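PDB 4U60: structural protein VP1 from Trichodysplasia spinulosa-associated polyomavirus, which forms the pentameric capsomers of the viral capsid and binds sialylated glycolipids such as GM1 on the host cell. Local coordinates for the interface of chains A and B. Numbering follows the deposited sequence. Chains: chain A/B, Structural protein VP1.

Contact 1: the interface of chains A and B. Residues chain A 214-216; chain B 207-210, 213.
Backbone runs against backbone here: A:Val216 at the start of strand 216-220 forms an antiparallel bridge with B:Thr208 at the end of strand 201-208, and the amide N of B:Gly209 donates to the carbonyl O of A:Pro215 at 2.9 Å. That bond is fairly straight (154° at the hydrogen) and enters in the carbonyl plane. A positive phi of 82° at B:Gly210 then turns the B chain away from the pairing. Two consecutive prolines of chain A lie along this turn. The ring of A:Pro214 sets CB 3.3 Å from the carbonyl O of B:Gly209, while its CG reaches B:Thr213. The A:Pro214 ring and the threonine cross obliquely, CG standing 3.8 Å from the methyl CG2 of B:Thr213. In that threonine CG2 is anti to the backbone N, and the hydroxyl OG1 lies beside the backbone N, anti to the carbonyl carbon (chi1 -46°), so both branches face the proline. OG1 also donates to the carbonyl O of B:Gly209 at 2.6 Å, on a lone pair, which ties the turn back on itself and fixes the hydroxyl. A:Pro215 adds a lighter touch, its CD 4.0 Å from B:Gly209 CA. Neither proline can donate a backbone N-H, which may be why the pairing stops here. The site is the fraying end of an intersubunit sheet, where jelly-roll strands give way to loops.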
loop_
_atom_site.group_PDB
_atom_site.type_symbol
_atom_site.label_atom_id
_atom_site.label_comp_id
_atom_site.label_asym_id
_atom_site.label_seq_id
_atom_site.Cartn_x
_atom_site.Cartn_y
_atom_site.Cartn_z
ATOM N N PRO A 214 -4.373 -2.251 12.627
ATOM C CA PRO A 214 -4.467 -3.638 12.159
ATOM C C PRO A 214 -3.081 -4.240 11.906
ATOM O O PRO A 214 -2.280 -3.637 11.176
ATOM C CB PRO A 214 -5.244 -3.512 10.849
ATOM C CG PRO A 214 -6.037 -2.239 10.970
ATOM C CD PRO A 214 -5.153 -1.323 11.782
ATOM N N PRO A 215 -2.777 -5.425 12.490
ATOM C CA PRO A 215 -1.596 -6.167 12.042
ATOM C C PRO A 215 -1.777 -6.620 10.590
ATOM O O PRO A 215 -2.869 -7.047 10.227
ATOM C CB PRO A 215 -1.545 -7.369 12.993
ATOM C CG PRO A 215 -2.335 -6.926 14.198
ATOM C CD PRO A 215 -3.430 -6.080 13.646
ATOM N N VAL A 216 -0.737 -6.486 9.780
ATOM C CA VAL A 216 -0.758 -6.923 8.387
ATOM C C VAL A 216 0.396 -7.905 8.240
ATOM O O VAL A 216 1.585 -7.510 8.345
ATOM C CB VAL A 216 -0.614 -5.744 7.408
ATOM C CG1 VAL A 216 -0.614 -6.255 5.981
ATOM C CG2 VAL A 216 -1.743 -4.747 7.630
ATOM N N TYR B 207 -3.034 -12.097 6.681
ATOM C CA TYR B 207 -3.915 -11.700 7.775
ATOM C C TYR B 207 -3.868 -10.178 7.855
ATOM O O TYR B 207 -2.785 -9.584 7.891
ATOM C CB TYR B 207 -3.410 -12.287 9.094
ATOM C CG TYR B 207 -4.174 -11.851 10.338
ATOM C CD1 TYR B 207 -5.283 -12.550 10.769
ATOM C CD2 TYR B 207 -3.761 -10.744 11.085
ATOM C CE1 TYR B 207 -5.976 -12.165 11.898
ATOM C CE2 TYR B 207 -4.447 -10.358 12.232
ATOM C CZ TYR B 207 -5.547 -11.074 12.644
ATOM O OH TYR B 207 -6.223 -10.678 13.787
ATOM N N THR B 208 -5.046 -9.570 7.925
ATOM C CA THR B 208 -5.195 -8.156 8.242
ATOM C C THR B 208 -6.182 -8.087 9.387
ATOM O O THR B 208 -7.326 -8.523 9.254
ATOM C CB THR B 208 -5.775 -7.379 7.066
ATOM O OG1 THR B 208 -4.836 -7.415 5.976
ATOM C CG2 THR B 208 -6.041 -5.909 7.476
ATOM N N GLY B 209 -5.744 -7.559 10.529
ATOM C CA GLY B 209 -6.560 -7.613 11.713
ATOM C C GLY B 209 -7.296 -6.319 12.008
ATOM O O GLY B 209 -7.783 -5.639 11.088
ATOM N N GLY B 210 -7.346 -5.989 13.295
ATOM C CA GLY B 210 -8.068 -4.816 13.787
ATOM C C GLY B 210 -9.550 -5.080 13.937
ATOM O O GLY B 210 -10.025 -6.207 13.715
ATOM N N THR B 213 -11.798 -2.932 10.380
ATOM C CA THR B 213 -10.951 -2.675 9.226
ATOM C C THR B 213 -11.632 -2.913 7.868
ATOM O O THR B 213 -12.317 -3.898 7.690
ATOM C CB THR B 213 -9.728 -3.593 9.326
ATOM O OG1 THR B 213 -9.247 -3.515 10.675
ATOM C CG2 THR B 213 -8.655 -3.172 8.404
#

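Contact 2: the interface of chains A and B. Residues chain A 102-103, 217-219; chain B 68, 130, 132, 188, 191-193, 203-207.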
loop_
_atom_site.group_PDB
_atom_site.type_symbol
_atom_site.label_atom_id
_atom_site.label_comp_id
_atom_site.label_asym_id
_atom_site.label_seq_id
_atom_site.Cartn_x
_atom_site.Cartn_y
_atom_site.Cartn_z
ATOM N N VAL A 102 0.622 -17.249 12.529
ATOM C CA VAL A 102 -0.167 -16.065 12.177
ATOM C C VAL A 102 -1.665 -16.317 12.358
ATOM O O VAL A 102 -2.391 -15.458 12.868
ATOM C CB VAL A 102 0.139 -15.615 10.744
ATOM C CG1 VAL A 102 -0.832 -14.528 10.297
ATOM C CG2 VAL A 102 1.563 -15.087 10.649
ATOM N N SER A 103 -2.109 -17.508 11.987
ATOM C CA SER A 103 -3.526 -17.851 12.114
ATOM C C SER A 103 -4.047 -17.815 13.555
ATOM O O SER A 103 -5.250 -17.673 13.762
ATOM C CB SER A 103 -3.813 -19.211 11.489
ATOM O OG SER A 103 -3.214 -20.220 12.247
ATOM N N LEU A 217 0.059 -9.181 8.040
ATOM C CA LEU A 217 1.029 -10.269 8.141
ATOM C C LEU A 217 0.862 -11.228 6.987
ATOM O O LEU A 217 -0.255 -11.443 6.510
ATOM C CB LEU A 217 0.842 -11.032 9.449
ATOM C CG LEU A 217 1.019 -10.201 10.731
ATOM C CD1 LEU A 217 0.501 -10.930 11.946
ATOM C CD2 LEU A 217 2.492 -9.828 10.896
ATOM N N GLN A 218 1.975 -11.790 6.530
ATOM C CA GLN A 218 1.943 -12.810 5.456
ATOM C C GLN A 218 2.712 -14.045 5.914
ATOM O O GLN A 218 3.563 -13.980 6.797
ATOM C CB GLN A 218 2.555 -12.289 4.163
ATOM C CG GLN A 218 1.929 -11.025 3.609
ATOM C CD GLN A 218 2.494 -9.739 4.223
ATOM O OE1 GLN A 218 3.635 -9.707 4.702
ATOM N NE2 GLN A 218 1.687 -8.664 4.211
ATOM N N PHE A 219 2.378 -15.191 5.319
ATOM C CA PHE A 219 3.110 -16.429 5.547
ATOM C C PHE A 219 3.053 -17.283 4.283
ATOM O O PHE A 219 2.013 -17.413 3.668
ATOM C CB PHE A 219 2.591 -17.182 6.776
ATOM C CG PHE A 219 1.107 -17.488 6.752
ATOM C CD1 PHE A 219 0.167 -16.507 7.083
ATOM C CD2 PHE A 219 0.639 -18.758 6.405
ATOM C CE1 PHE A 219 -1.182 -16.794 7.077
ATOM C CE2 PHE A 219 -0.710 -19.041 6.377
ATOM C CZ PHE A 219 -1.624 -18.072 6.719
ATOM N N TYR B 68 -10.356 -24.770 8.724
ATOM C CA TYR B 68 -9.861 -24.898 7.352
ATOM C C TYR B 68 -10.830 -25.678 6.479
ATOM O O TYR B 68 -11.460 -26.662 6.917
ATOM C CB TYR B 68 -8.479 -25.553 7.311
ATOM C CG TYR B 68 -7.403 -24.690 7.918
ATOM C CD1 TYR B 68 -6.891 -23.613 7.218
ATOM C CD2 TYR B 68 -6.905 -24.931 9.194
ATOM C CE1 TYR B 68 -5.927 -22.788 7.761
ATOM C CE2 TYR B 68 -5.938 -24.113 9.759
ATOM C CZ TYR B 68 -5.447 -23.035 9.037
ATOM O OH TYR B 68 -4.475 -22.197 9.553
ATOM N N PHE B 130 -8.620 -12.893 6.676
ATOM C CA PHE B 130 -7.614 -13.951 6.730
ATOM C C PHE B 130 -7.804 -14.764 5.479
ATOM O O PHE B 130 -8.884 -15.276 5.239
ATOM C CB PHE B 130 -7.829 -14.812 7.975
ATOM C CG PHE B 130 -6.927 -16.014 8.064
ATOM C CD1 PHE B 130 -5.572 -15.870 8.337
ATOM C CD2 PHE B 130 -7.420 -17.276 7.882
ATOM C CE1 PHE B 130 -4.743 -16.984 8.451
ATOM C CE2 PHE B 130 -6.599 -18.399 7.991
ATOM C CZ PHE B 130 -5.265 -18.253 8.294
ATOM N N MET B 132 -5.944 -17.720 2.993
ATOM C CA MET B 132 -4.871 -18.642 2.704
ATOM C C MET B 132 -5.333 -19.744 1.774
ATOM O O MET B 132 -6.509 -20.118 1.758
ATOM C CB MET B 132 -4.304 -19.217 3.988
ATOM C CG MET B 132 -5.180 -20.151 4.726
ATOM S SD MET B 132 -4.960 -21.874 4.166
ATOM C CE MET B 132 -3.303 -22.080 4.908
ATOM N N VAL B 188 -8.668 -22.641 12.733
ATOM C CA VAL B 188 -7.538 -21.832 12.271
ATOM C C VAL B 188 -6.863 -21.124 13.444
ATOM O O VAL B 188 -5.655 -20.890 13.391
ATOM C CB VAL B 188 -7.867 -20.875 11.092
ATOM C CG1 VAL B 188 -8.493 -21.663 9.946
ATOM C CG2 VAL B 188 -8.762 -19.724 11.532
ATOM N N TRP B 191 -4.238 -23.953 14.637
ATOM C CA TRP B 191 -3.427 -24.740 13.698
ATOM C C TRP B 191 -2.973 -23.832 12.573
ATOM O O TRP B 191 -3.796 -23.112 12.006
ATOM C CB TRP B 191 -4.220 -25.889 13.068
ATOM C CG TRP B 191 -4.636 -26.980 13.986
ATOM C CD1 TRP B 191 -5.906 -27.248 14.388
ATOM C CD2 TRP B 191 -3.801 -27.961 14.614
ATOM N NE1 TRP B 191 -5.932 -28.345 15.205
ATOM C CE2 TRP B 191 -4.657 -28.811 15.355
ATOM C CE3 TRP B 191 -2.416 -28.229 14.601
ATOM C CZ2 TRP B 191 -4.187 -29.893 16.085
ATOM C CZ3 TRP B 191 -1.958 -29.318 15.316
ATOM C CH2 TRP B 191 -2.847 -30.134 16.055
ATOM N N CYS B 192 -1.674 -23.883 12.266
ATOM C CA CYS B 192 -1.076 -23.136 11.148
ATOM C C CYS B 192 -0.222 -24.094 10.298
ATOM O O CYS B 192 0.135 -25.184 10.735
ATOM C CB CYS B 192 -0.234 -21.968 11.669
ATOM S SG CYS B 192 1.147 -22.460 12.692
ATOM N N PRO B 193 0.133 -23.677 9.072
ATOM C CA PRO B 193 1.064 -24.499 8.295
ATOM C C PRO B 193 2.389 -24.683 9.019
ATOM O O PRO B 193 2.920 -23.738 9.617
ATOM C CB PRO B 193 1.216 -23.709 6.996
ATOM C CG PRO B 193 -0.034 -22.934 6.881
ATOM C CD PRO B 193 -0.352 -22.523 8.294
ATOM N N TYR B 203 1.995 -23.224 0.074
ATOM C CA TYR B 203 0.935 -22.479 0.753
ATOM C C TYR B 203 1.242 -20.988 0.772
ATOM O O TYR B 203 2.415 -20.577 0.745
ATOM C CB TYR B 203 0.661 -22.994 2.177
ATOM C CG TYR B 203 1.812 -22.926 3.148
ATOM C CD1 TYR B 203 2.115 -21.743 3.830
ATOM C CD2 TYR B 203 2.591 -24.037 3.419
ATOM C CE1 TYR B 203 3.182 -21.664 4.701
ATOM C CE2 TYR B 203 3.651 -23.964 4.299
ATOM C CZ TYR B 203 3.928 -22.785 4.951
ATOM O OH TYR B 203 5.009 -22.785 5.811
ATOM N N TYR B 204 0.172 -20.203 0.833
ATOM C CA TYR B 204 0.244 -18.744 0.759
ATOM C C TYR B 204 -0.831 -18.204 1.657
ATOM O O TYR B 204 -1.979 -18.616 1.519
ATOM C CB TYR B 204 -0.010 -18.223 -0.678
ATOM C CG TYR B 204 0.739 -18.984 -1.750
ATOM C CD1 TYR B 204 0.264 -20.215 -2.198
ATOM C CD2 TYR B 204 1.905 -18.500 -2.293
ATOM C CE1 TYR B 204 0.923 -20.944 -3.172
ATOM C CE2 TYR B 204 2.586 -19.220 -3.286
ATOM C CZ TYR B 204 2.082 -20.438 -3.720
ATOM O OH TYR B 204 2.753 -21.189 -4.681
ATOM N N GLY B 205 -0.489 -17.251 2.519
ATOM C CA GLY B 205 -1.471 -16.714 3.446
ATOM C C GLY B 205 -1.227 -15.281 3.846
ATOM O O GLY B 205 -0.103 -14.776 3.758
ATOM N N SER B 206 -2.314 -14.627 4.241
ATOM C CA SER B 206 -2.258 -13.264 4.723
ATOM C C SER B 206 -3.319 -13.045 5.795
ATOM O O SER B 206 -4.352 -13.701 5.810
ATOM C CB SER B 206 -2.489 -12.276 3.582
ATOM O OG SER B 206 -3.806 -12.404 3.066
ATOM N N TYR B 207 -3.034 -12.097 6.681
ATOM C CA TYR B 207 -3.915 -11.700 7.775
ATOM C C TYR B 207 -3.868 -10.178 7.855
ATOM O O TYR B 207 -2.785 -9.584 7.891
ATOM C CB TYR B 207 -3.410 -12.287 9.094
ATOM C CG TYR B 207 -4.174 -11.851 10.338
ATOM C CD1 TYR B 207 -5.283 -12.550 10.769
ATOM C CD2 TYR B 207 -3.761 -10.744 11.085
ATOM C CE1 TYR B 207 -5.976 -12.165 11.898
ATOM C CE2 TYR B 207 -4.447 -10.358 12.232
ATOM C CZ TYR B 207 -5.547 -11.074 12.644
ATOM O OH TYR B 207 -6.223 -10.678 13.787
#
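The ring of A:Phe219 lies on chain B with one face over B:Gly205, whose CA is 3.7 Å from the ring centroid in a CH-pi contact offset toward the rim. It crosses B:Phe130 at about a right angle, A:Phe219 CZ 3.7 Å from B:Phe130 CE1, with the ring planes nearly parallel; B:Pro193 flanks CE2. A chi1 of 55° sets CG in the crowded position between backbone N and carbonyl carbon, turning the ring over the partner strand. Antiparallel pairing holds it in register: A:Leu217 N donates to B:Tyr207 O and B:Tyr207 N to A:Leu217 O, each 2.9 Å. A:Phe219 N donates to B:Gly205 O from above the carbonyl plane; B:Gly205 N returns a bond to A:Phe219 O, 2.8 Å, nearly along the C=O axis. Alongside, A:Ser103 OG lies 2.8 Å from B:Val188 O, in plane. A:Ser103 OG is also 3.0 Å from B:Trp191 O, above its plane, so one hydroxyl proton is shared between two carbonyls.

Behind this shell, B:Tyr68 OH donates to B:Trp191 O at 2.7 Å on a lone pair. The site joins strands 216-220 and 201-208 into one sheet, an arrangement that would help hold neighbours in the VP1 pentamer.

Contact 3: the interface of chains A and B. Residues chain A 104, 107, 109-110; chain B 60, 65, 148, 151, 189.
Both key side chains adopt the crowded chi1 position between backbone N and carbonyl carbon, A:His109 at 57° and B:Glu189 at 71°, and the glutamate then extends beyond CG so that the two meet tip to tip across the interface. NE2 of the A:His109 imidazole donates to OE1 of the B:Glu189 carboxylate at 2.6 Å, 159° at the hydrogen. OE1 receives it on its syn lone pair, close to the ring plane, and ring and carboxylate are nearly coplanar. This end-on pairing may favour a protonated histidine, although protonation itself is not seen. The ring is held between A:Asn107 and B:Pro60: the amide OD1 sits over the centre of one face, and B:Pro60 CB over the other. B:Ile65 CG2 and B:Thr151 CG2 pack against its carbon atoms, CD2 and CE1.

A:Asn107 has CG anti to its backbone N; its amide stacks nearly parallel with the glutamate carboxylate, and OD1 accepts from A:His109 N at 3.1 Å, bracing the histidine's own backbone. On chain B, B:Thr151 OG1 is oriented by its bond to B:Asn148 O. This loop-to-loop patch clasps neighbouring subunits through polar groups and water. A:His109 and B:Pro60 also line glycan-binding pockets, so the patch lies beside the receptor-binding surface. Water 1 bridges A:Ser104 O and B:Glu189 O and also meets A:Asn107 ND2. Water 2 links A:Asn107 ND2, 3.0 Å away, to B:Thr151 OG1.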
loop_
_atom_site.group_PDB
_atom_site.type_symbol
_atom_site.label_atom_id
_atom_site.label_comp_id
_atom_site.label_asym_id
_atom_site.label_seq_id
_atom_site.Cartn_x
_atom_site.Cartn_y
_atom_site.Cartn_z
ATOM N N SER A 104 -3.159 -17.939 14.546
ATOM C CA SER A 104 -3.582 -17.811 15.950
ATOM C C SER A 104 -4.194 -16.450 16.272
ATOM O O SER A 104 -4.866 -16.306 17.295
ATOM C CB SER A 104 -2.419 -18.118 16.918
ATOM O OG SER A 104 -1.471 -17.053 16.949
ATOM N N ASN A 107 -8.774 -14.953 16.449
ATOM C CA ASN A 107 -9.334 -15.360 17.740
ATOM C C ASN A 107 -9.887 -14.139 18.422
ATOM O O ASN A 107 -9.133 -13.250 18.822
ATOM C CB ASN A 107 -8.274 -16.015 18.600
ATOM C CG ASN A 107 -8.851 -16.624 19.868
ATOM O OD1 ASN A 107 -9.929 -16.219 20.347
ATOM N ND2 ASN A 107 -8.122 -17.603 20.432
ATOM N N HIS A 109 -12.516 -14.572 20.890
ATOM C CA HIS A 109 -13.263 -15.034 22.075
ATOM C C HIS A 109 -12.419 -15.120 23.334
ATOM O O HIS A 109 -12.935 -15.584 24.358
ATOM C CB HIS A 109 -13.947 -16.385 21.830
ATOM C CG HIS A 109 -13.012 -17.471 21.431
ATOM N ND1 HIS A 109 -12.224 -18.154 22.331
ATOM C CD2 HIS A 109 -12.729 -17.985 20.213
ATOM C CE1 HIS A 109 -11.475 -19.025 21.677
ATOM N NE2 HIS A 109 -11.770 -18.950 20.392
ATOM N N MET A 110 -11.165 -14.671 23.273
ATOM C CA MET A 110 -10.332 -14.616 24.478
ATOM C C MET A 110 -10.905 -13.596 25.460
ATOM O O MET A 110 -11.721 -12.753 25.099
ATOM C CB MET A 110 -8.871 -14.312 24.129
ATOM C CG MET A 110 -8.213 -15.486 23.423
ATOM S SD MET A 110 -6.470 -15.265 23.087
ATOM C CE MET A 110 -6.485 -13.822 22.071
ATOM N N PRO B 60 -15.090 -21.728 23.612
ATOM C CA PRO B 60 -15.959 -21.230 22.548
ATOM C C PRO B 60 -17.197 -22.065 22.372
ATOM O O PRO B 60 -17.160 -23.287 22.573
ATOM C CB PRO B 60 -15.099 -21.332 21.281
ATOM C CG PRO B 60 -13.888 -22.119 21.654
ATOM C CD PRO B 60 -13.718 -21.977 23.136
ATOM N N ILE B 65 -16.269 -20.836 15.722
ATOM C CA ILE B 65 -14.898 -20.712 15.287
ATOM C C ILE B 65 -14.652 -21.257 13.869
ATOM O O ILE B 65 -15.076 -22.372 13.498
ATOM C CB ILE B 65 -13.849 -21.234 16.283
ATOM C CG1 ILE B 65 -13.895 -22.742 16.392
ATOM C CG2 ILE B 65 -13.984 -20.539 17.670
ATOM C CD1 ILE B 65 -12.917 -23.282 17.417
ATOM N N ASN B 148 -4.085 -18.944 23.600
ATOM C CA ASN B 148 -4.484 -19.331 24.928
ATOM C C ASN B 148 -4.426 -20.841 25.064
ATOM O O ASN B 148 -5.297 -21.543 24.555
ATOM C CB ASN B 148 -5.900 -18.879 25.247
ATOM C CG ASN B 148 -6.315 -19.259 26.673
ATOM O OD1 ASN B 148 -5.483 -19.688 27.500
ATOM N ND2 ASN B 148 -7.593 -19.117 26.973
ATOM N N THR B 151 -7.674 -23.013 26.113
ATOM C CA THR B 151 -8.937 -23.019 25.358
ATOM C C THR B 151 -9.564 -24.415 25.370
ATOM O O THR B 151 -8.907 -25.399 25.069
ATOM C CB THR B 151 -8.738 -22.556 23.906
ATOM O OG1 THR B 151 -7.991 -21.339 23.904
ATOM C CG2 THR B 151 -10.074 -22.283 23.236
ATOM N N GLU B 189 -7.586 -20.870 14.537
ATOM C CA GLU B 189 -7.024 -20.186 15.689
ATOM C C GLU B 189 -5.904 -20.966 16.370
ATOM O O GLU B 189 -5.141 -20.398 17.144
ATOM C CB GLU B 189 -8.125 -19.891 16.727
ATOM C CG GLU B 189 -8.690 -21.117 17.478
ATOM C CD GLU B 189 -9.672 -20.717 18.558
ATOM O OE1 GLU B 189 -10.530 -19.866 18.258
ATOM O OE2 GLU B 189 -9.608 -21.252 19.689
HETATM O O HOH W 1 -5.435 -18.373 19.149
HETATM O O HOH W 2 -8.759 -18.816 23.054
#

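Contacts 1 and 2 are consecutive stretches of one intersubunit strand pairing, their C-alpha centres about 12 Å apart and B:Tyr207 common to both. The C-alpha centre of contact 3 lies about 16 Å from that of contact 1 and about 15 Å from that of contact 2. It is tied to contact 2 by the 3-10 helix 102-105 of chain A and by the adjacent residues B:Val188 and B:Glu189. A sheet and a loop clasp thus act on the same two subunits. The boundary is not an exact two-fold, as suits a ring: repeated between neighbours, it would close the five VP1 copies of the deposited assembly into a pentamer.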